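Local coordinates for protein transcriptional regulator (LacI family) (PDB 3G85) that probably acts as a DNA-binding transcription factor of the LacI family, recognising cis-regulatory DNA to control gene expression, at residues P12-W18 / F69-A75; Q41-Y45 / V256-I260; R126-A130 / G157-S161. All coordinates share one frame. Residues are numbered along the deposited sequence.

Contact 1: P12-W18 / F69-A75; sequences PTIALYW and FDAAIIA
Two neighbouring parallel strands, 13-18 and 71-74, lie side by side within the six-stranded parallel sheet of one lobe of this periplasmic-binding-protein-like fold. Their axes approach to 4.6 Å at 20°, in the register I14-A71, A15-A72, L16-I73 and Y17-I74. The odd-numbered residues of the first strand turn their amides and carbonyls to the second: A15 N donates to A71 O (3.0 Å), I73 N to A15 O (2.8 Å), Y17 N to I73 O (2.9 Å) and A75 N to Y17 O (3.0 Å). D70 completes the ladder, its N donating to T13 O (3.0 Å) while its carboxylate OD2 accepts T13 N (2.7 Å). I14 and L16 instead bond their backbones to strand 46-52, so 13-18 is hydrogen-bonded on both edges. I14, L16, A71 and I73 share one face, where V256 and C252 of helix 245-260 pack. A15, Y17, A72 and I74 occupy the other; there F69 (chi1 m) lays its ring over A15, whose CB sits 3.6 Å from the ring centroid.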
loop_
_atom_site.group_PDB
_atom_site.type_symbol
_atom_site.label_atom_id
_atom_site.label_comp_id
_atom_site.label_asym_id
_atom_site.label_seq_id
_atom_site.Cartn_x
_atom_site.Cartn_y
_atom_site.Cartn_z
ATOM N N PRO A 12 5.479 14.891 24.106
ATOM C CA PRO A 12 6.091 15.138 22.779
ATOM C C PRO A 12 5.066 14.875 21.664
ATOM O O PRO A 12 4.157 14.074 21.859
ATOM C CB PRO A 12 7.205 14.105 22.692
ATOM C CG PRO A 12 7.221 13.357 24.046
ATOM C CD PRO A 12 5.945 13.644 24.740
ATOM N N THR A 13 5.221 15.528 20.517
ATOM C CA THR A 13 4.280 15.330 19.415
ATOM C C THR A 13 4.962 14.707 18.199
ATOM O O THR A 13 6.009 15.203 17.738
ATOM C CB THR A 13 3.599 16.657 18.981
ATOM O OG1 THR A 13 2.948 17.232 20.119
ATOM C CG2 THR A 13 2.557 16.405 17.887
ATOM N N ILE A 14 4.328 13.663 17.674
ATOM C CA ILE A 14 4.754 13.020 16.434
ATOM C C ILE A 14 3.777 13.419 15.304
ATOM O O ILE A 14 2.558 13.229 15.441
ATOM C CB ILE A 14 4.702 11.489 16.558
ATOM C CG1 ILE A 14 5.598 11.004 17.722
ATOM C CG2 ILE A 14 5.098 10.796 15.220
ATOM C CD1 ILE A 14 5.319 9.569 18.117
ATOM N N ALA A 15 4.314 13.910 14.194
ATOM C CA ALA A 15 3.480 14.297 13.055
ATOM C C ALA A 15 3.492 13.201 11.982
ATOM O O ALA A 15 4.566 12.695 11.599
ATOM C CB ALA A 15 3.944 15.631 12.467
ATOM N N LEU A 16 2.299 12.861 11.496
ATOM C CA LEU A 16 2.172 12.021 10.327
ATOM C C LEU A 16 1.919 12.955 9.151
ATOM O O LEU A 16 0.830 13.542 9.053
ATOM C CB LEU A 16 1.020 11.044 10.476
ATOM C CG LEU A 16 0.706 10.148 9.281
ATOM C CD1 LEU A 16 1.879 9.188 8.973
ATOM C CD2 LEU A 16 -0.582 9.400 9.547
ATOM N N TYR A 17 2.925 13.104 8.287
ATOM C CA TYR A 17 2.737 13.890 7.066
ATOM C C TYR A 17 2.049 13.045 5.989
ATOM O O TYR A 17 2.563 12.000 5.628
ATOM C CB TYR A 17 4.074 14.409 6.582
ATOM C CG TYR A 17 4.505 15.578 7.411
ATOM C CD1 TYR A 17 4.028 16.855 7.125
ATOM C CD2 TYR A 17 5.325 15.398 8.539
ATOM C CE1 TYR A 17 4.387 17.945 7.894
ATOM C CE2 TYR A 17 5.702 16.486 9.345
ATOM C CZ TYR A 17 5.206 17.766 9.013
ATOM O OH TYR A 17 5.547 18.861 9.770
ATOM N N TRP A 18 0.918 13.557 5.480
ATOM C CA TRP A 18 0.006 12.811 4.612
ATOM C C TRP A 18 -0.129 13.498 3.247
ATOM O O TRP A 18 -0.869 14.495 3.099
ATOM C CB TRP A 18 -1.390 12.716 5.270
ATOM C CG TRP A 18 -2.283 11.763 4.531
ATOM C CD1 TRP A 18 -3.241 12.065 3.606
ATOM C CD2 TRP A 18 -2.303 10.331 4.687
ATOM N NE1 TRP A 18 -3.843 10.899 3.152
ATOM C CE2 TRP A 18 -3.254 9.825 3.781
ATOM C CE3 TRP A 18 -1.545 9.423 5.460
ATOM C CZ2 TRP A 18 -3.547 8.455 3.695
ATOM C CZ3 TRP A 18 -1.805 8.046 5.328
ATOM C CH2 TRP A 18 -2.801 7.584 4.446
ATOM N N PHE A 69 8.279 19.503 14.984
ATOM C CA PHE A 69 7.685 18.504 15.849
ATOM C C PHE A 69 8.810 17.706 16.520
ATOM O O PHE A 69 9.967 17.893 16.192
ATOM C CB PHE A 69 6.814 17.592 15.007
ATOM C CG PHE A 69 5.526 18.222 14.593
ATOM C CD1 PHE A 69 4.498 18.384 15.510
ATOM C CD2 PHE A 69 5.340 18.662 13.289
ATOM C CE1 PHE A 69 3.276 18.947 15.135
ATOM C CE2 PHE A 69 4.106 19.247 12.891
ATOM C CZ PHE A 69 3.094 19.391 13.813
ATOM N N ASP A 70 8.470 16.833 17.449
ATOM C CA ASP A 70 9.476 15.984 18.093
ATOM C C ASP A 70 9.939 14.832 17.200
ATOM O O ASP A 70 11.037 14.300 17.394
ATOM C CB ASP A 70 8.957 15.460 19.412
ATOM C CG ASP A 70 8.695 16.584 20.393
ATOM O OD1 ASP A 70 9.688 17.112 20.950
ATOM O OD2 ASP A 70 7.516 16.970 20.550
ATOM N N ALA A 71 9.084 14.450 16.243
ATOM C CA ALA A 71 9.386 13.397 15.274
ATOM C C ALA A 71 8.350 13.465 14.162
ATOM O O ALA A 71 7.262 14.050 14.333
ATOM C CB ALA A 71 9.339 12.026 15.951
ATOM N N ALA A 72 8.671 12.871 13.018
ATOM C CA ALA A 72 7.702 12.824 11.921
ATOM C C ALA A 72 7.751 11.475 11.251
ATOM O O ALA A 72 8.811 10.851 11.191
ATOM C CB ALA A 72 8.000 13.901 10.901
ATOM N N ILE A 73 6.611 11.066 10.705
ATOM C CA ILE A 73 6.511 9.869 9.871
ATOM C C ILE A 73 5.961 10.393 8.553
ATOM O O ILE A 73 4.938 11.105 8.565
ATOM C CB ILE A 73 5.457 8.880 10.426
ATOM C CG1 ILE A 73 5.790 8.451 11.869
ATOM C CG2 ILE A 73 5.370 7.675 9.514
ATOM C CD1 ILE A 73 4.595 7.889 12.665
ATOM N N ILE A 74 6.597 10.045 7.433
ATOM C CA ILE A 74 6.092 10.479 6.126
ATOM C C ILE A 74 5.426 9.314 5.464
ATOM O O ILE A 74 6.101 8.340 5.145
ATOM C CB ILE A 74 7.192 10.945 5.190
ATOM C CG1 ILE A 74 8.258 11.776 5.913
ATOM C CG2 ILE A 74 6.538 11.652 3.977
ATOM C CD1 ILE A 74 7.778 12.983 6.726
ATOM N N ALA A 75 4.108 9.412 5.274
ATOM C CA ALA A 75 3.312 8.288 4.755
ATOM C C ALA A 75 3.680 7.848 3.328
ATOM O O ALA A 75 3.726 6.643 3.044
ATOM C CB ALA A 75 1.826 8.608 4.861
#

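Contact 2: Q41-Y45 / V256-I260; sequences QNYNY and VEKLI
Leaving helix 27-40, the segment Q41-Y45 runs as an irregular loop toward strand 46-52 and meets the last turn of helix 245-260, with 196 Å² buried between them. Q41, with chi1 m and chi2 t, extends its side chain toward E257, and their carboxamide and carboxylate groups lie close together. N42 and Y43 both have positive phi (52° each), with psi 42° and 47°; this left-handed pair turns the chain back toward helix 245-260, and Y43 O accepts a hydrogen bond from K11 NZ. N44 returns to phi/psi -76/-9 with chi1 p, bringing its amide alongside the same carboxylate. Y45, extended at -127/144 and with chi1 m, makes the main contact: its ring reaches across a 9.1 Å CA-CA gap to E257, placing Y45 OH 3.4 Å from E257 CA. Y45 CE1 lies 4.5 Å from V256 CG1, and Y45 OH lies 4.4 Å from I260 CG1. E257 holds chi1 and chi2 t, and the helical bond from I260 N to V256 O is 2.8 Å. P12 and I14 pack on opposite sides of the Y45 ring. The arrangement is an alpha-to-beta connection of a Rossmann-like parallel alpha/beta lobe, its loop packed against a helix distant in sequence.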
loop_
_atom_site.group_PDB
_atom_site.type_symbol
_atom_site.label_atom_id
_atom_site.label_comp_id
_atom_site.label_asym_id
_atom_site.label_seq_id
_atom_site.Cartn_x
_atom_site.Cartn_y
_atom_site.Cartn_z
ATOM N N GLN A 41 0.242 2.323 25.280
ATOM C CA GLN A 41 1.414 2.955 25.889
ATOM C C GLN A 41 0.999 4.106 26.787
ATOM O O GLN A 41 1.809 4.990 27.068
ATOM C CB GLN A 41 2.346 3.516 24.806
ATOM C CG GLN A 41 2.919 2.498 23.883
ATOM C CD GLN A 41 4.152 3.004 23.211
ATOM O OE1 GLN A 41 4.395 4.223 23.122
ATOM N NE2 GLN A 41 4.964 2.072 22.729
ATOM N N ASN A 42 -0.272 4.105 27.179
ATOM C CA ASN A 42 -0.865 5.172 27.979
ATOM C C ASN A 42 -0.639 6.586 27.403
ATOM O O ASN A 42 -0.329 7.541 28.125
ATOM C CB ASN A 42 -0.411 5.060 29.450
ATOM C CG ASN A 42 -1.322 5.830 30.411
ATOM O OD1 ASN A 42 -0.885 6.237 31.484
ATOM N ND2 ASN A 42 -2.587 6.040 30.022
ATOM N N TYR A 43 -0.783 6.714 26.088
ATOM C CA TYR A 43 -0.787 8.035 25.454
ATOM C C TYR A 43 0.400 8.896 25.841
ATOM O O TYR A 43 0.235 10.066 26.163
ATOM C CB TYR A 43 -2.103 8.768 25.768
ATOM C CG TYR A 43 -3.302 7.992 25.281
ATOM C CD1 TYR A 43 -3.771 8.152 23.969
ATOM C CD2 TYR A 43 -3.942 7.066 26.109
ATOM C CE1 TYR A 43 -4.850 7.426 23.501
ATOM C CE2 TYR A 43 -5.022 6.328 25.651
ATOM C CZ TYR A 43 -5.473 6.524 24.341
ATOM O OH TYR A 43 -6.542 5.804 23.869
ATOM N N ASN A 44 1.603 8.328 25.796
ATOM C CA ASN A 44 2.787 9.107 26.126
ATOM C C ASN A 44 3.227 10.076 25.026
ATOM O O ASN A 44 4.116 10.912 25.245
ATOM C CB ASN A 44 3.930 8.194 26.583
ATOM C CG ASN A 44 4.502 7.340 25.462
ATOM O OD1 ASN A 44 3.775 6.816 24.587
ATOM N ND2 ASN A 44 5.825 7.156 25.504
ATOM N N TYR A 45 2.598 9.965 23.850
ATOM C CA TYR A 45 2.797 10.916 22.731
ATOM C C TYR A 45 1.460 11.459 22.243
ATOM O O TYR A 45 0.460 10.730 22.220
ATOM C CB TYR A 45 3.508 10.233 21.527
ATOM C CG TYR A 45 4.959 9.915 21.763
ATOM C CD1 TYR A 45 5.950 10.880 21.560
ATOM C CD2 TYR A 45 5.345 8.666 22.215
ATOM C CE1 TYR A 45 7.293 10.596 21.785
ATOM C CE2 TYR A 45 6.678 8.369 22.448
ATOM C CZ TYR A 45 7.644 9.339 22.243
ATOM O OH TYR A 45 8.966 9.033 22.485
ATOM N N VAL A 256 10.238 5.767 16.671
ATOM C CA VAL A 256 10.361 7.145 17.124
ATOM C C VAL A 256 10.875 7.259 18.579
ATOM O O VAL A 256 11.834 7.986 18.861
ATOM C CB VAL A 256 9.016 7.886 16.961
ATOM C CG1 VAL A 256 8.925 9.089 17.923
ATOM C CG2 VAL A 256 8.896 8.319 15.512
ATOM N N GLU A 257 10.233 6.527 19.470
ATOM C CA GLU A 257 10.560 6.482 20.881
ATOM C C GLU A 257 12.015 6.041 21.086
ATOM O O GLU A 257 12.748 6.667 21.840
ATOM C CB GLU A 257 9.588 5.520 21.544
ATOM C CG GLU A 257 9.876 5.120 22.968
ATOM C CD GLU A 257 8.596 4.753 23.717
ATOM O OE1 GLU A 257 7.577 4.383 23.068
ATOM O OE2 GLU A 257 8.613 4.862 24.965
ATOM N N LYS A 258 12.436 4.999 20.369
ATOM C CA LYS A 258 13.791 4.480 20.524
ATOM C C LYS A 258 14.838 5.441 19.934
ATOM O O LYS A 258 16.011 5.497 20.403
ATOM C CB LYS A 258 13.848 3.087 19.922
ATOM C CG LYS A 258 13.022 2.089 20.745
ATOM C CD LYS A 258 12.877 0.736 20.059
ATOM C CE LYS A 258 11.921 -0.206 20.812
ATOM N NZ LYS A 258 12.386 -0.459 22.227
ATOM N N LEU A 259 14.440 6.175 18.891
ATOM C CA LEU A 259 15.306 7.201 18.305
ATOM C C LEU A 259 15.471 8.417 19.238
ATOM O O LEU A 259 16.591 8.897 19.466
ATOM C CB LEU A 259 14.821 7.607 16.909
ATOM C CG LEU A 259 15.135 6.572 15.806
ATOM C CD1 LEU A 259 14.189 6.825 14.599
ATOM C CD2 LEU A 259 16.596 6.588 15.391
ATOM N N ILE A 260 14.361 8.897 19.790
ATOM C CA ILE A 260 14.392 10.038 20.721
ATOM C C ILE A 260 15.214 9.696 21.966
ATOM O O ILE A 260 16.029 10.502 22.423
ATOM C CB ILE A 260 12.968 10.465 21.207
ATOM C CG1 ILE A 260 12.048 10.918 20.062
ATOM C CG2 ILE A 260 13.081 11.568 22.267
ATOM C CD1 ILE A 260 12.634 11.881 19.150
#

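Contact 3: R126-A130 / G157-S161; sequences RYKSA and GIKIS
In the second lobe of the periplasmic-binding-protein-like fold, the loops leading into the adjacent parallel strands 131-134 and 165-167 run alongside each other and are joined by a single backbone bridge, S129 with K159 (CA-CA 4.3 Å). Each follows a helix, as in the repeating beta-alpha units of such a sheet; R126, at positive phi (61°), ends helix 111-124 in a Schellman motif. G157, also at positive phi (73/28), begins the second segment. Its carbonyl is linked to K128 by two waters: water 1 donates to K128 O (2.7 Å) and G157 O (3.3 Å), while water 2 accepts from K128 NZ (2.8 Å) and donates to G157 O (2.8 Å). I158, extended and with chi1 m and chi2 t, sends CG1 to 3.5 Å from Y127 O and CG2 to 3.9 Å from A130 CB, and also packs on F122 and A123 of helix 111-124. K159 (-74/131) makes the bridge: its N donates to K128 O (3.0 Å) and its O accepts A130 N (3.0 Å), while its all-t side chain leads away. I160 places CD1 3.4 Å from A130 CB, where F149 of helix 140-155 joins them. At S161 the direct pairing gives way to solvent: water 3 accepts from S161 N (3.0 Å) and donates to A130 O (2.9 Å).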
loop_
_atom_site.group_PDB
_atom_site.type_symbol
_atom_site.label_atom_id
_atom_site.label_comp_id
_atom_site.label_asym_id
_atom_site.label_seq_id
_atom_site.Cartn_x
_atom_site.Cartn_y
_atom_site.Cartn_z
ATOM N N ARG A 126 -2.874 -23.605 -11.201
ATOM C CA ARG A 126 -2.536 -23.957 -12.592
ATOM C C ARG A 126 -3.277 -23.146 -13.644
ATOM O O ARG A 126 -3.588 -23.645 -14.739
ATOM C CB ARG A 126 -2.690 -25.465 -12.847
ATOM C CG ARG A 126 -1.789 -26.325 -11.977
ATOM C CD ARG A 126 -2.243 -27.774 -11.975
ATOM N NE ARG A 126 -2.066 -28.430 -13.270
ATOM C CZ ARG A 126 -0.892 -28.660 -13.864
ATOM N NH1 ARG A 126 0.270 -28.277 -13.300
ATOM N NH2 ARG A 126 -0.877 -29.284 -15.039
ATOM N N TYR A 127 -3.542 -21.879 -13.325
ATOM C CA TYR A 127 -4.038 -20.952 -14.331
ATOM C C TYR A 127 -2.974 -20.746 -15.386
ATOM O O TYR A 127 -1.784 -20.713 -15.074
ATOM C CB TYR A 127 -4.418 -19.602 -13.708
ATOM C CG TYR A 127 -5.708 -19.651 -12.955
ATOM C CD1 TYR A 127 -6.917 -19.675 -13.630
ATOM C CD2 TYR A 127 -5.722 -19.668 -11.560
ATOM C CE1 TYR A 127 -8.107 -19.719 -12.945
ATOM C CE2 TYR A 127 -6.908 -19.712 -10.861
ATOM C CZ TYR A 127 -8.097 -19.744 -11.564
ATOM O OH TYR A 127 -9.282 -19.785 -10.901
ATOM N N LYS A 128 -3.400 -20.590 -16.630
ATOM C CA LYS A 128 -2.458 -20.499 -17.726
ATOM C C LYS A 128 -2.245 -19.088 -18.246
ATOM O O LYS A 128 -1.270 -18.820 -18.946
ATOM C CB LYS A 128 -2.839 -21.499 -18.847
ATOM C CG LYS A 128 -2.552 -22.957 -18.438
ATOM C CD LYS A 128 -1.047 -23.244 -18.463
ATOM C CE LYS A 128 -0.639 -24.478 -17.604
ATOM N NZ LYS A 128 0.225 -24.138 -16.407
ATOM N N SER A 129 -3.144 -18.170 -17.894
ATOM C CA SER A 129 -2.886 -16.746 -18.144
ATOM C C SER A 129 -3.621 -15.866 -17.126
ATOM O O SER A 129 -4.454 -16.335 -16.381
ATOM C CB SER A 129 -3.278 -16.345 -19.561
ATOM O OG SER A 129 -4.660 -16.530 -19.720
ATOM N N ALA A 130 -3.263 -14.587 -17.098
ATOM C CA ALA A 130 -3.860 -13.662 -16.137
ATOM C C ALA A 130 -3.943 -12.288 -16.755
ATOM O O ALA A 130 -3.179 -11.964 -17.684
ATOM C CB ALA A 130 -3.048 -13.633 -14.829
ATOM N N GLY A 157 4.937 -19.937 -15.872
ATOM C CA GLY A 157 4.163 -20.311 -17.054
ATOM C C GLY A 157 2.773 -19.715 -17.112
ATOM O O GLY A 157 1.855 -20.306 -17.709
ATOM N N ILE A 158 2.593 -18.556 -16.482
ATOM C CA ILE A 158 1.331 -17.812 -16.587
ATOM C C ILE A 158 1.546 -16.654 -17.558
ATOM O O ILE A 158 2.360 -15.753 -17.288
ATOM C CB ILE A 158 0.850 -17.290 -15.204
ATOM C CG1 ILE A 158 0.677 -18.453 -14.212
ATOM C CG2 ILE A 158 -0.444 -16.485 -15.359
ATOM C CD1 ILE A 158 0.416 -18.018 -12.754
ATOM N N LYS A 159 0.853 -16.683 -18.700
ATOM C CA LYS A 159 1.005 -15.622 -19.707
ATOM C C LYS A 159 0.301 -14.347 -19.238
ATOM O O LYS A 159 -0.825 -14.410 -18.801
ATOM C CB LYS A 159 0.418 -16.057 -21.066
ATOM C CG LYS A 159 0.666 -15.045 -22.205
ATOM C CD LYS A 159 -0.043 -15.430 -23.533
ATOM C CE LYS A 159 0.217 -14.359 -24.628
ATOM N NZ LYS A 159 -0.740 -14.436 -25.809
ATOM N N ILE A 160 0.975 -13.207 -19.313
ATOM C CA ILE A 160 0.296 -11.927 -19.175
ATOM C C ILE A 160 0.576 -11.097 -20.400
ATOM O O ILE A 160 1.591 -10.387 -20.455
ATOM C CB ILE A 160 0.729 -11.052 -17.950
ATOM C CG1 ILE A 160 1.121 -11.888 -16.737
ATOM C CG2 ILE A 160 -0.362 -10.007 -17.618
ATOM C CD1 ILE A 160 -0.063 -12.530 -16.089
ATOM N N SER A 161 -0.350 -11.158 -21.350
ATOM C CA SER A 161 -0.314 -10.316 -22.541
ATOM C C SER A 161 -0.389 -8.846 -22.141
ATOM O O SER A 161 -1.152 -8.476 -21.244
ATOM C CB SER A 161 -1.469 -10.694 -23.467
ATOM O OG SER A 161 -1.588 -12.120 -23.550
HETATM O O HOH W 1 0.127 -20.620 -20.445
HETATM O O HOH W 2 2.064 -23.016 -18.147
HETATM O O HOH W 3 -2.900 -12.481 -20.506
#

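How the contacts relate
Contacts 1 and 2 adjoin in one lobe, their centres 12 Å apart, whereas contact 3 lies in the other, 43 Å from the centre of contact 1 and 47 Å from that of contact 2. Contact 1 is sheet core, a regular backbone ladder between largely buried strands. Contact 2, near the N-terminal ends of those strands, is partly buried and relies on side chains; the two meet where A71 CB lies 3.6 Å from V256 CG1 and P12 CG 3.6 Å from Y45 CE1, and helix 245-260 also packs on contact 1. Contact 3 also joins parallel neighbours through their backbones, but before the strands proper, so two direct bonds and bridging waters replace the continuous ladder.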